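Long-range contacts in type I modular polyketide synthase (PDB 6IYT), which probably loads an extender unit such as ethylmalonyl onto the polyketide synthase through its acyltransferase domain, during salinomycin assembly: residues A[124-129]-A[397-402]; A[210-215]-A[374-379]; A[252-257]-A[311-316]; A[282-287]-A[404-409]; A[390-395]-A[418-423]. All blocks are in the same frame, centred on the assembly; numbering follows the deposited sequence.

Interaction 1: residues A[124-129]-A[397-402]; sequences VFPGQG and HPVLTY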
# COMPACT_ATOMS: atom_id res chain seq x y z
N VAL A 124 6.10 0.24 -0.31
CA VAL A 124 5.71 -0.11 -1.68
C VAL A 124 4.47 0.73 -2.04
O VAL A 124 3.47 0.70 -1.36
CB VAL A 124 5.35 -1.59 -1.80
CG1 VAL A 124 4.91 -1.94 -3.22
CG2 VAL A 124 6.52 -2.46 -1.34
N PHE A 125 4.53 1.39 -3.19
CA PHE A 125 3.49 2.29 -3.65
C PHE A 125 3.02 1.86 -5.02
O PHE A 125 3.74 2.05 -6.02
CB PHE A 125 4.05 3.71 -3.71
CG PHE A 125 4.47 4.26 -2.39
CD1 PHE A 125 5.76 4.01 -1.90
CD2 PHE A 125 3.55 4.90 -1.55
CE1 PHE A 125 6.14 4.50 -0.65
CE2 PHE A 125 3.92 5.35 -0.31
CZ PHE A 125 5.20 5.11 0.17
N PRO A 126 1.90 1.15 -5.08
CA PRO A 126 1.43 0.63 -6.38
C PRO A 126 0.83 1.70 -7.29
O PRO A 126 0.67 2.86 -6.90
CB PRO A 126 0.35 -0.39 -6.00
CG PRO A 126 -0.07 -0.04 -4.62
CD PRO A 126 1.01 0.78 -3.97
N GLY A 127 0.47 1.30 -8.48
CA GLY A 127 -0.27 2.19 -9.40
C GLY A 127 -1.76 1.93 -9.31
O GLY A 127 -2.31 1.70 -8.22
N GLN A 128 -2.44 1.97 -10.45
CA GLN A 128 -3.88 1.81 -10.43
C GLN A 128 -4.23 0.36 -10.16
O GLN A 128 -3.41 -0.54 -10.38
CB GLN A 128 -4.49 2.28 -11.75
CG GLN A 128 -5.09 3.66 -11.65
CD GLN A 128 -5.36 4.28 -12.99
OE1 GLN A 128 -6.36 3.96 -13.66
NE2 GLN A 128 -4.48 5.13 -13.42
N GLY A 129 -5.40 0.15 -9.59
CA GLY A 129 -5.84 -1.20 -9.21
C GLY A 129 -6.18 -1.26 -7.73
O GLY A 129 -6.88 -2.19 -7.27
N HIS A 397 -5.78 -1.10 -1.07
CA HIS A 397 -6.13 -2.52 -1.36
C HIS A 397 -4.91 -3.19 -1.93
O HIS A 397 -4.22 -2.58 -2.73
CB HIS A 397 -7.29 -2.60 -2.38
CG HIS A 397 -7.68 -4.00 -2.73
ND1 HIS A 397 -8.39 -4.80 -1.87
CD2 HIS A 397 -7.43 -4.76 -3.82
CE1 HIS A 397 -8.52 -6.01 -2.39
NE2 HIS A 397 -7.93 -6.02 -3.57
N PRO A 398 -4.54 -4.38 -1.40
CA PRO A 398 -3.18 -4.89 -1.70
C PRO A 398 -3.09 -5.47 -3.08
O PRO A 398 -3.94 -6.31 -3.46
CB PRO A 398 -2.94 -5.99 -0.67
CG PRO A 398 -4.13 -6.06 0.17
CD PRO A 398 -5.20 -5.13 -0.33
N VAL A 399 -2.26 -4.88 -3.92
CA VAL A 399 -2.19 -5.34 -5.27
C VAL A 399 -0.87 -5.90 -5.67
O VAL A 399 -0.81 -6.61 -6.65
CB VAL A 399 -2.65 -4.28 -6.27
CG1 VAL A 399 -4.14 -3.98 -6.07
CG2 VAL A 399 -1.84 -3.03 -6.15
N LEU A 400 0.18 -5.62 -4.92
CA LEU A 400 1.50 -6.15 -5.24
C LEU A 400 2.04 -7.13 -4.19
O LEU A 400 3.07 -7.76 -4.40
CB LEU A 400 2.50 -5.00 -5.45
CG LEU A 400 2.17 -4.10 -6.63
CD1 LEU A 400 3.10 -2.87 -6.68
CD2 LEU A 400 2.24 -4.88 -7.93
N THR A 401 1.32 -7.31 -3.09
CA THR A 401 1.79 -8.21 -2.03
C THR A 401 1.85 -9.65 -2.52
O THR A 401 2.80 -10.38 -2.21
CB THR A 401 0.86 -8.16 -0.79
OG1 THR A 401 -0.47 -8.31 -1.21
CG2 THR A 401 1.02 -6.82 0.01
N TYR A 402 0.88 -10.05 -3.33
CA TYR A 402 0.88 -11.43 -3.89
C TYR A 402 2.14 -11.67 -4.72
O TYR A 402 2.85 -12.66 -4.53
CB TYR A 402 -0.35 -11.67 -4.73
CG TYR A 402 -0.45 -13.08 -5.26
CD1 TYR A 402 -0.86 -14.12 -4.44
CD2 TYR A 402 -0.08 -13.38 -6.58
CE1 TYR A 402 -0.99 -15.41 -4.92
CE2 TYR A 402 -0.21 -14.67 -7.07
CZ TYR A 402 -0.68 -15.67 -6.23
OH TYR A 402 -0.78 -16.96 -6.69
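With chi1 -65°, Val399 turns its CG1 anti to its own carbonyl carbon and leaves CG2 between the backbone N and the carbonyl carbon, and this splits its two methyls between two targets, Pro126 and Gly129. CG2 presses on the CB side of the proline ring: Val399 CG2 and Pro126 CB are 3.4 Å apart, closer than carbons normally sit, and the two side chains meet at about a right angle. CG1 goes the other way along 124-129, coming 3.5 Å from the carbonyl O of Gly129. Leu400 continues the same apolar line. Its CG lies anti to its carbonyl carbon and the chain runs straight on through chi2 (173°), which makes CD1 the methyl that touches 124-129, with Leu400 CD1 and Pro126 CB 3.8 Å apart. The same methyl touches the end of strand 120-125, Leu400 CD1 lying 4.0 Å from Val124 CG1. His397 CD2 adds a looser, oblique approach to Gly129 O, while its ND1 is bonded to Arg423 N. The FPGQG sequence resembles the GQG loop that borders the active site in related acyltransferases. Between these two segments the side chains mesh by van der Waals contact alone. The fit is therefore apolar, while the backbone N-H groups of Val399 and Leu400 are taken up by Glu393, probably a carboxylate.

Interaction 2: residues A[210-215]-A[374-379]; sequences VGHSQG and VSFEPV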
# COMPACT_ATOMS: atom_id res chain seq x y z
N VAL A 210 9.81 1.95 -2.97
CA VAL A 210 9.67 1.44 -4.35
C VAL A 210 8.27 1.72 -4.82
O VAL A 210 7.30 1.51 -4.08
CB VAL A 210 9.93 -0.06 -4.46
CG1 VAL A 210 9.95 -0.49 -5.92
CG2 VAL A 210 11.23 -0.43 -3.81
N GLY A 211 8.16 2.23 -6.02
CA GLY A 211 6.86 2.52 -6.61
C GLY A 211 6.64 1.75 -7.91
O GLY A 211 7.60 1.34 -8.60
N HIS A 212 5.39 1.68 -8.31
CA HIS A 212 5.00 0.98 -9.54
C HIS A 212 4.25 1.99 -10.43
O HIS A 212 3.25 2.57 -10.00
CB HIS A 212 4.10 -0.19 -9.18
CG HIS A 212 3.81 -1.10 -10.31
ND1 HIS A 212 4.21 -2.43 -10.32
CD2 HIS A 212 3.22 -0.87 -11.50
CE1 HIS A 212 3.75 -3.00 -11.43
NE2 HIS A 212 3.13 -2.09 -12.14
N SER A 213 4.81 2.31 -11.61
CA SER A 213 4.17 3.27 -12.51
C SER A 213 3.96 4.61 -11.78
O SER A 213 4.87 5.09 -11.16
CB SER A 213 2.84 2.68 -13.00
OG SER A 213 2.33 3.42 -14.09
N GLN A 214 2.72 5.13 -11.75
CA GLN A 214 2.38 6.39 -11.07
C GLN A 214 2.72 6.33 -9.58
O GLN A 214 2.96 7.38 -8.94
CB GLN A 214 0.88 6.71 -11.25
CG GLN A 214 -0.02 5.71 -10.56
CD GLN A 214 -1.48 5.83 -10.91
OE1 GLN A 214 -2.27 6.39 -10.12
NE2 GLN A 214 -1.87 5.21 -12.01
N GLY A 215 2.80 5.12 -9.02
CA GLY A 215 3.18 4.95 -7.63
C GLY A 215 4.54 5.55 -7.29
O GLY A 215 4.85 5.80 -6.12
N VAL A 374 7.17 -1.78 -16.39
CA VAL A 374 7.53 -1.72 -14.97
C VAL A 374 8.28 -3.00 -14.60
O VAL A 374 7.70 -4.09 -14.52
CB VAL A 374 6.27 -1.56 -14.10
CG1 VAL A 374 6.65 -1.25 -12.65
CG2 VAL A 374 5.37 -0.46 -14.64
N SER A 375 9.52 -2.83 -14.17
CA SER A 375 10.34 -3.95 -13.77
C SER A 375 10.23 -4.18 -12.28
O SER A 375 11.18 -3.95 -11.55
CB SER A 375 11.79 -3.71 -14.15
OG SER A 375 11.91 -3.60 -15.53
N PHE A 376 9.08 -4.62 -11.80
CA PHE A 376 8.89 -4.67 -10.35
C PHE A 376 9.51 -5.97 -9.74
O PHE A 376 10.28 -5.90 -8.78
CB PHE A 376 7.39 -4.54 -10.01
CG PHE A 376 7.08 -4.61 -8.54
CD1 PHE A 376 7.34 -3.51 -7.71
CD2 PHE A 376 6.58 -5.75 -7.97
CE1 PHE A 376 7.03 -3.57 -6.36
CE2 PHE A 376 6.27 -5.81 -6.62
CZ PHE A 376 6.50 -4.71 -5.82
N GLU A 377 9.26 -7.11 -10.39
CA GLU A 377 9.81 -8.40 -9.95
C GLU A 377 11.35 -8.41 -9.76
O GLU A 377 11.82 -8.78 -8.71
CB GLU A 377 9.37 -9.53 -10.89
CG GLU A 377 10.03 -10.86 -10.59
CD GLU A 377 9.73 -11.91 -11.66
OE1 GLU A 377 9.16 -11.55 -12.70
OE2 GLU A 377 10.05 -13.10 -11.45
N PRO A 378 12.12 -7.85 -10.73
CA PRO A 378 13.58 -7.82 -10.53
C PRO A 378 14.01 -6.89 -9.37
O PRO A 378 15.00 -7.14 -8.69
CB PRO A 378 14.12 -7.30 -11.86
CG PRO A 378 12.99 -7.35 -12.83
CD PRO A 378 11.71 -7.47 -12.09
N VAL A 379 13.24 -5.85 -9.13
CA VAL A 379 13.54 -4.96 -8.04
C VAL A 379 13.21 -5.62 -6.68
O VAL A 379 13.98 -5.50 -5.74
CB VAL A 379 12.80 -3.62 -8.21
CG1 VAL A 379 12.93 -2.78 -6.95
CG2 VAL A 379 13.37 -2.87 -9.42
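His212, whose ring lies against Val374, has its carbonyl O held by the backbone N of Gly215: Gly215 N and His212 O are 2.8 Å apart, closing a type II' turn. The turn lifts Ser213 (phi 58°) to the apex, the strained backbone expected of a nucleophile elbow. Gly211, Ser213 and Gly215 match the GxSxG pattern, and Ser213 OG bonds to His320 NE2, consistent with the serine-histidine pair of acyltransferases. Across the contact the work is done on the imidazole. Val374 CG1 sits over one ring face, 3.4 Å from the centroid and 2° off the normal, a textbook CH-pi contact. That methyl reaches the ring because it is anti to the valine backbone N (chi1 -170°). The Phe376 ring meets the imidazole obliquely, the planes at 50°. On strand 208-211 itself, Val210 CG1 and Val379 CG1 meet tip to tip at 3.9 Å, and Val210 CG1 also brushes the phenyl ring of Phe376. The turn follows strand 208-211, which pairs with strand 120-125, and is backed by strand 374-375 and the start of helix 376-385, with Asn282 of strand 276-283 against both aromatic rings.

Interaction 3: residues A[252-257]-A[311-316]; sequences VASVSL and KVIGST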
# COMPACT_ATOMS: atom_id res chain seq x y z
N VAL A 252 -4.77 -1.25 -19.56
CA VAL A 252 -3.85 -2.27 -19.07
C VAL A 252 -4.62 -3.36 -18.31
O VAL A 252 -5.54 -3.06 -17.61
CB VAL A 252 -2.86 -1.68 -18.06
CG1 VAL A 252 -1.97 -2.74 -17.44
CG2 VAL A 252 -2.03 -0.60 -18.70
N ALA A 253 -4.19 -4.58 -18.50
CA ALA A 253 -4.77 -5.74 -17.85
C ALA A 253 -3.73 -6.47 -17.03
O ALA A 253 -2.58 -6.57 -17.41
CB ALA A 253 -5.38 -6.69 -18.88
N SER A 254 -4.15 -6.99 -15.89
CA SER A 254 -3.36 -7.94 -15.16
C SER A 254 -3.60 -9.35 -15.73
O SER A 254 -4.73 -9.72 -16.00
CB SER A 254 -3.74 -7.90 -13.71
OG SER A 254 -5.13 -8.09 -13.62
N VAL A 255 -2.55 -10.16 -15.72
CA VAL A 255 -2.64 -11.55 -16.21
C VAL A 255 -1.80 -12.42 -15.33
O VAL A 255 -0.63 -12.16 -15.16
CB VAL A 255 -2.09 -11.67 -17.63
CG1 VAL A 255 -2.08 -13.14 -18.07
CG2 VAL A 255 -2.89 -10.81 -18.59
N SER A 256 -2.39 -13.44 -14.71
CA SER A 256 -1.60 -14.34 -13.87
C SER A 256 -0.96 -15.50 -14.66
O SER A 256 -1.30 -16.67 -14.45
CB SER A 256 -2.45 -14.90 -12.72
OG SER A 256 -3.14 -13.85 -12.08
N LEU A 257 -0.03 -15.15 -15.55
CA LEU A 257 0.83 -16.11 -16.23
C LEU A 257 2.23 -15.51 -16.31
O LEU A 257 2.37 -14.30 -16.29
CB LEU A 257 0.34 -16.35 -17.64
CG LEU A 257 -0.93 -17.14 -17.91
CD1 LEU A 257 -1.19 -17.08 -19.39
CD2 LEU A 257 -0.84 -18.59 -17.42
N LYS A 311 -7.76 -9.61 -15.97
CA LYS A 311 -8.73 -8.58 -15.76
C LYS A 311 -8.16 -7.25 -16.23
O LYS A 311 -6.99 -6.94 -15.94
CB LYS A 311 -9.06 -8.51 -14.27
CG LYS A 311 -9.58 -7.19 -13.79
CD LYS A 311 -9.57 -7.11 -12.27
CE LYS A 311 -10.15 -5.79 -11.80
NZ LYS A 311 -9.97 -5.63 -10.34
N VAL A 312 -8.99 -6.45 -16.92
CA VAL A 312 -8.63 -5.06 -17.24
C VAL A 312 -8.66 -4.22 -15.96
O VAL A 312 -9.62 -4.31 -15.16
CB VAL A 312 -9.60 -4.45 -18.26
CG1 VAL A 312 -9.23 -3.00 -18.55
CG2 VAL A 312 -9.61 -5.28 -19.54
N ILE A 313 -7.60 -3.45 -15.74
CA ILE A 313 -7.45 -2.65 -14.50
C ILE A 313 -8.24 -1.33 -14.67
O ILE A 313 -8.20 -0.68 -15.73
CB ILE A 313 -5.98 -2.33 -14.22
CG1 ILE A 313 -5.18 -3.63 -13.97
CG2 ILE A 313 -5.81 -1.36 -13.04
CD1 ILE A 313 -3.68 -3.41 -13.93
N GLY A 314 -9.11 -1.06 -13.70
CA GLY A 314 -10.07 0.04 -13.81
C GLY A 314 -9.42 1.38 -14.15
O GLY A 314 -8.46 1.76 -13.54
N SER A 315 -9.98 2.06 -15.15
CA SER A 315 -9.66 3.41 -15.50
C SER A 315 -8.28 3.59 -16.09
O SER A 315 -7.82 4.72 -16.24
CB SER A 315 -9.84 4.35 -14.33
OG SER A 315 -11.20 4.32 -13.86
N THR A 316 -7.64 2.51 -16.48
CA THR A 316 -6.30 2.61 -17.02
C THR A 316 -6.33 2.97 -18.50
O THR A 316 -7.36 2.78 -19.19
CB THR A 316 -5.53 1.31 -16.87
OG1 THR A 316 -6.30 0.23 -17.44
CG2 THR A 316 -5.24 1.04 -15.37
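Lys311 and Ser254 form an antiparallel hydrogen-bonded pair, with Lys311 N giving a proton to Ser254 O (3.0 Å) and Lys311 O taking one from Ser254 N (2.8 Å). Lys311 O also lies 3.2 Å from Ala253 CA, a bent CA-H...O contact. The lysine side chain leaves on the face shared with Ser254 and stretches out, its far end leading away. Val312 comes next, in the non-hydrogen-bonded site opposite Ala253; their side chains lie on the other face, where Ala253 packs on helix 293-305. At Ile313 the backbone bonding resumes: Ile313 N donates to Val252 O at 2.8 Å. Ile313 CD1 lies alongside Val252 CG1, 4.0 Å away, the two side chains pointing the same way. Gly314 and Ser315 form the corner of a type II turn, which brings Thr316 back to the strand. Its OG1, turned between its own N and carbonyl carbon (chi1 53°), accepts from Val252 N at 3.0 Å and donates to Ile313 O at 2.7 Å, using a hydroxyl to prolong the ladder. Strands 251-255 and 310-312, first and fourth in sequence, are neighbours in a 4-1-3-2 antiparallel order with helices 259-266 and 293-305, consistent with the ferredoxin-like small subdomain of acyltransferases.

Interaction 4: residues A[282-287]-A[404-409]; sequences NGPRSV and ISETSD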
# COMPACT_ATOMS: atom_id res chain seq x y z
N ASN A 282 5.41 -8.32 -12.42
CA ASN A 282 5.12 -8.14 -11.01
C ASN A 282 5.52 -9.32 -10.16
O ASN A 282 5.69 -9.19 -8.92
CB ASN A 282 3.65 -7.88 -10.81
CG ASN A 282 3.26 -6.49 -11.21
OD1 ASN A 282 4.12 -5.67 -11.57
ND2 ASN A 282 1.95 -6.26 -11.33
N GLY A 283 5.58 -10.48 -10.78
CA GLY A 283 6.13 -11.67 -10.14
C GLY A 283 6.29 -12.78 -11.15
O GLY A 283 5.96 -12.58 -12.33
N PRO A 284 6.73 -13.98 -10.69
CA PRO A 284 7.10 -15.01 -11.67
C PRO A 284 5.91 -15.46 -12.48
O PRO A 284 6.07 -15.92 -13.63
CB PRO A 284 7.61 -16.17 -10.80
CG PRO A 284 7.79 -15.63 -9.43
CD PRO A 284 7.30 -14.22 -9.36
N ARG A 285 4.71 -15.23 -11.95
CA ARG A 285 3.50 -15.65 -12.62
C ARG A 285 2.47 -14.55 -12.62
O ARG A 285 1.28 -14.79 -12.68
CB ARG A 285 2.92 -16.91 -11.95
CG ARG A 285 3.87 -18.09 -12.01
CD ARG A 285 3.17 -19.34 -12.52
NE ARG A 285 3.84 -20.55 -12.07
CZ ARG A 285 5.00 -21.00 -12.55
NH1 ARG A 285 5.55 -22.09 -12.02
NH2 ARG A 285 5.59 -20.38 -13.55
N SER A 286 2.95 -13.32 -12.70
CA SER A 286 2.08 -12.18 -12.64
C SER A 286 2.64 -11.05 -13.50
O SER A 286 3.68 -10.48 -13.18
CB SER A 286 1.96 -11.72 -11.19
OG SER A 286 1.31 -10.49 -11.14
N VAL A 287 1.94 -10.70 -14.58
CA VAL A 287 2.36 -9.60 -15.48
C VAL A 287 1.17 -8.73 -15.83
O VAL A 287 0.04 -9.03 -15.42
CB VAL A 287 3.02 -10.10 -16.80
CG1 VAL A 287 4.18 -11.05 -16.51
CG2 VAL A 287 1.98 -10.76 -17.71
N ILE A 404 5.00 -10.00 -4.49
CA ILE A 404 6.16 -9.98 -3.64
C ILE A 404 6.39 -11.36 -3.01
O ILE A 404 7.49 -11.87 -3.02
CB ILE A 404 6.04 -8.90 -2.54
CG1 ILE A 404 6.06 -7.51 -3.19
CG2 ILE A 404 7.17 -9.03 -1.54
CD1 ILE A 404 5.54 -6.41 -2.29
N SER A 405 5.34 -11.95 -2.42
CA SER A 405 5.45 -13.30 -1.81
C SER A 405 5.87 -14.35 -2.85
O SER A 405 6.78 -15.15 -2.60
CB SER A 405 4.13 -13.72 -1.17
OG SER A 405 3.74 -12.75 -0.24
N GLU A 406 5.22 -14.31 -4.00
CA GLU A 406 5.54 -15.27 -5.12
C GLU A 406 7.02 -15.17 -5.55
O GLU A 406 7.71 -16.18 -5.79
CB GLU A 406 4.65 -14.96 -6.32
CG GLU A 406 3.55 -15.97 -6.58
CD GLU A 406 3.07 -15.93 -8.03
OE1 GLU A 406 3.69 -15.20 -8.86
OE2 GLU A 406 2.05 -16.58 -8.33
N THR A 407 7.51 -13.94 -5.68
CA THR A 407 8.92 -13.71 -5.98
C THR A 407 9.83 -14.20 -4.86
O THR A 407 10.84 -14.85 -5.12
CB THR A 407 9.18 -12.21 -6.23
OG1 THR A 407 8.36 -11.73 -7.30
CG2 THR A 407 10.64 -11.95 -6.54
N SER A 408 9.49 -13.88 -3.61
CA SER A 408 10.30 -14.35 -2.47
C SER A 408 10.38 -15.90 -2.44
O SER A 408 11.43 -16.46 -2.18
CB SER A 408 9.77 -13.82 -1.15
OG SER A 408 8.65 -14.56 -0.73
N ASP A 409 9.29 -16.56 -2.80
CA ASP A 409 9.26 -18.03 -2.87
C ASP A 409 10.22 -18.56 -3.96
O ASP A 409 10.94 -19.52 -3.75
CB ASP A 409 7.85 -18.53 -3.15
CG ASP A 409 6.94 -18.37 -1.96
OD1 ASP A 409 7.44 -18.07 -0.84
OD2 ASP A 409 5.71 -18.45 -2.15
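Glu406 leans out of its helix to Arg285 with an unusual first torsion (chi1 -108°, off the staggered positions) and then an extended chain, which lays its carboxylate beside the turn at 284-285. OE1 accepts from the backbone: Arg285 N and Glu406 OE1 are 3.3 Å apart, with a bent angle of 137° at the hydrogen, the donor coming on the syn side and somewhat out of the carboxylate plane. Both carboxylate oxygens also rest near Arg285 CB. The arginine itself bends at chi2 (-131°) and carries its guanidinium away, NE staying 5.7 Å from Glu406 OE2, so the opposite charges attract at most from a distance. Pro284 fits against the helix backbone, its CG 3.7 Å from Glu406 O and its CD 3.4 Å from Thr407 OG1. That hydroxyl is bonded back to Gly403 O within the helix, and presents its oxygen to the proline ring and to the CA of Gly283. Helix 401-411 therefore covers the end of the hairpin joining strands 276-283 and 286-291. Asn282 N and Gly283 N both donate to Ser286 O, which makes a classic beta bulge at the hairpin end.

Interaction 5: residues A[390-395]-A[418-423]; sequences VFVESS and QGTLRR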
# COMPACT_ATOMS: atom_id res chain seq x y z
N VAL A 390 10.80 -6.78 5.00
CA VAL A 390 9.52 -6.24 5.39
C VAL A 390 9.11 -5.30 4.27
O VAL A 390 9.76 -4.28 4.06
CB VAL A 390 9.57 -5.45 6.74
CG1 VAL A 390 8.21 -4.82 7.06
CG2 VAL A 390 10.00 -6.37 7.90
N PHE A 391 7.99 -5.62 3.63
CA PHE A 391 7.49 -4.85 2.51
C PHE A 391 6.13 -4.37 2.91
O PHE A 391 5.23 -5.19 3.11
CB PHE A 391 7.34 -5.73 1.26
CG PHE A 391 8.66 -6.17 0.65
CD1 PHE A 391 9.45 -7.12 1.27
CD2 PHE A 391 9.05 -5.72 -0.59
CE1 PHE A 391 10.61 -7.59 0.67
CE2 PHE A 391 10.29 -6.07 -1.12
CZ PHE A 391 11.07 -7.01 -0.48
N VAL A 392 5.96 -3.07 3.03
CA VAL A 392 4.68 -2.53 3.46
C VAL A 392 4.04 -1.82 2.29
O VAL A 392 4.60 -0.86 1.76
CB VAL A 392 4.87 -1.53 4.63
CG1 VAL A 392 3.55 -0.81 4.96
CG2 VAL A 392 5.45 -2.23 5.83
N GLU A 393 2.91 -2.33 1.81
CA GLU A 393 2.23 -1.70 0.70
C GLU A 393 1.28 -0.64 1.23
O GLU A 393 0.31 -0.94 1.90
CB GLU A 393 1.53 -2.73 -0.21
CG GLU A 393 0.93 -2.10 -1.47
CD GLU A 393 0.09 -3.06 -2.26
OE1 GLU A 393 0.59 -4.16 -2.58
OE2 GLU A 393 -1.05 -2.68 -2.66
N SER A 394 1.63 0.61 0.96
CA SER A 394 0.95 1.78 1.49
C SER A 394 -0.26 2.15 0.62
O SER A 394 -0.26 3.21 -0.04
CB SER A 394 1.94 2.94 1.57
OG SER A 394 1.40 4.04 2.30
N SER A 395 -1.26 1.27 0.58
CA SER A 395 -2.34 1.36 -0.41
C SER A 395 -3.72 1.02 0.19
O SER A 395 -3.81 0.47 1.26
CB SER A 395 -2.06 0.40 -1.55
OG SER A 395 -2.21 -0.92 -1.13
N GLN A 418 2.92 -6.96 3.47
CA GLN A 418 1.84 -6.52 4.31
C GLN A 418 1.15 -5.36 3.62
O GLN A 418 1.79 -4.40 3.27
CB GLN A 418 2.40 -6.06 5.64
CG GLN A 418 1.36 -5.52 6.55
CD GLN A 418 0.41 -6.56 6.94
OE1 GLN A 418 0.81 -7.62 7.41
NE2 GLN A 418 -0.88 -6.33 6.68
N GLY A 419 -0.16 -5.46 3.45
CA GLY A 419 -0.98 -4.32 2.98
C GLY A 419 -1.42 -3.40 4.12
O GLY A 419 -1.12 -3.66 5.29
N THR A 420 -2.12 -2.33 3.77
CA THR A 420 -2.62 -1.39 4.72
C THR A 420 -4.13 -1.53 4.80
O THR A 420 -4.62 -2.22 5.68
CB THR A 420 -2.21 0.04 4.40
OG1 THR A 420 -0.78 0.08 4.21
CG2 THR A 420 -2.58 0.96 5.53
N LEU A 421 -4.86 -0.96 3.84
CA LEU A 421 -6.28 -1.22 3.78
C LEU A 421 -6.64 -2.29 2.77
O LEU A 421 -5.77 -2.87 2.15
CB LEU A 421 -7.05 0.08 3.48
CG LEU A 421 -6.73 1.30 4.33
CD1 LEU A 421 -7.61 2.50 3.93
CD2 LEU A 421 -6.93 0.99 5.80
N ARG A 422 -7.92 -2.64 2.72
CA ARG A 422 -8.42 -3.59 1.77
C ARG A 422 -9.80 -3.16 1.34
O ARG A 422 -10.44 -2.37 2.03
CB ARG A 422 -8.44 -5.00 2.40
CG ARG A 422 -8.59 -6.12 1.40
CD ARG A 422 -8.09 -7.46 1.99
NE ARG A 422 -8.82 -7.80 3.21
CZ ARG A 422 -8.61 -8.89 3.94
NH1 ARG A 422 -7.59 -9.68 3.67
NH2 ARG A 422 -9.30 -9.06 5.07
N ARG A 423 -10.24 -3.64 0.17
CA ARG A 423 -11.55 -3.25 -0.35
C ARG A 423 -12.66 -3.46 0.73
O ARG A 423 -12.78 -4.53 1.27
CB ARG A 423 -11.88 -4.08 -1.62
CG ARG A 423 -13.29 -3.82 -2.11
CD ARG A 423 -13.53 -4.48 -3.46
NE ARG A 423 -14.91 -4.25 -3.91
CZ ARG A 423 -15.35 -4.49 -5.13
NH1 ARG A 423 -14.51 -4.93 -6.06
NH2 ARG A 423 -16.65 -4.32 -5.42
O HOH W 1 -3.12 -2.48 1.03
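Parallel beta pairing at the edge of the central alpha/beta sheet joins Val392 and its neighbours to Gln418, and the two chains go on together past the last strand residues. Gln418 N donates to Phe391 O at 2.9 Å, and Gln418 O takes the N-H of Glu393 at 2.8 Å. Beyond the ladder a side chain takes over: Thr420 OG1 donates to Glu393 O at 2.8 Å, tilted 31° from the carbonyl plane. Its chi1 of -52° sets OG1 anti to the carbonyl carbon and turns it to strand 388-393; it also has Trp199 NE1 as a partner. Leu421 N then closes on Ser395 O at 3.1 Å. A water bridges the two chains here, donating to Ser395 OG and Leu421 O and accepting from Thr420 N. Ser395 OG in turn donates to Glu393 OE2 at 2.6 Å, helping to fix the Glu393 carboxylate. Strand 388-393 lies between 120-125 and 416-418. Helix 181-200 packs through Trp199 on Val392 and Gln418, and helix 428-439 meets Leu421, while Glu437 of that helix takes the NE2 of Gln418.

In the fold
Interactions 1, 2 and 5 each use strands of the parallel sheet: strands 208-211, 120-125, 388-393 and 416-418 stand in that order, with backbone hydrogen bonds joining Phe125 to Val210 and His212, and Val124 to Val392. Interactions 2 and 5 are buried, whereas 1, 3 and 4 are only partly so. Interactions 3 and 4 belong to the mixed sheet, where Val255 N meets Val287 O, and interaction 2 bridges both sheets through strand 374-375. Helix 401-411 serves interactions 1 and 4. Chemistry follows place: apolar contacts in 1, apolar and ring contacts in 2, backbone ladders extended by threonine hydroxyls in 3 and 5, and one glutamate-to-backbone bond in 4.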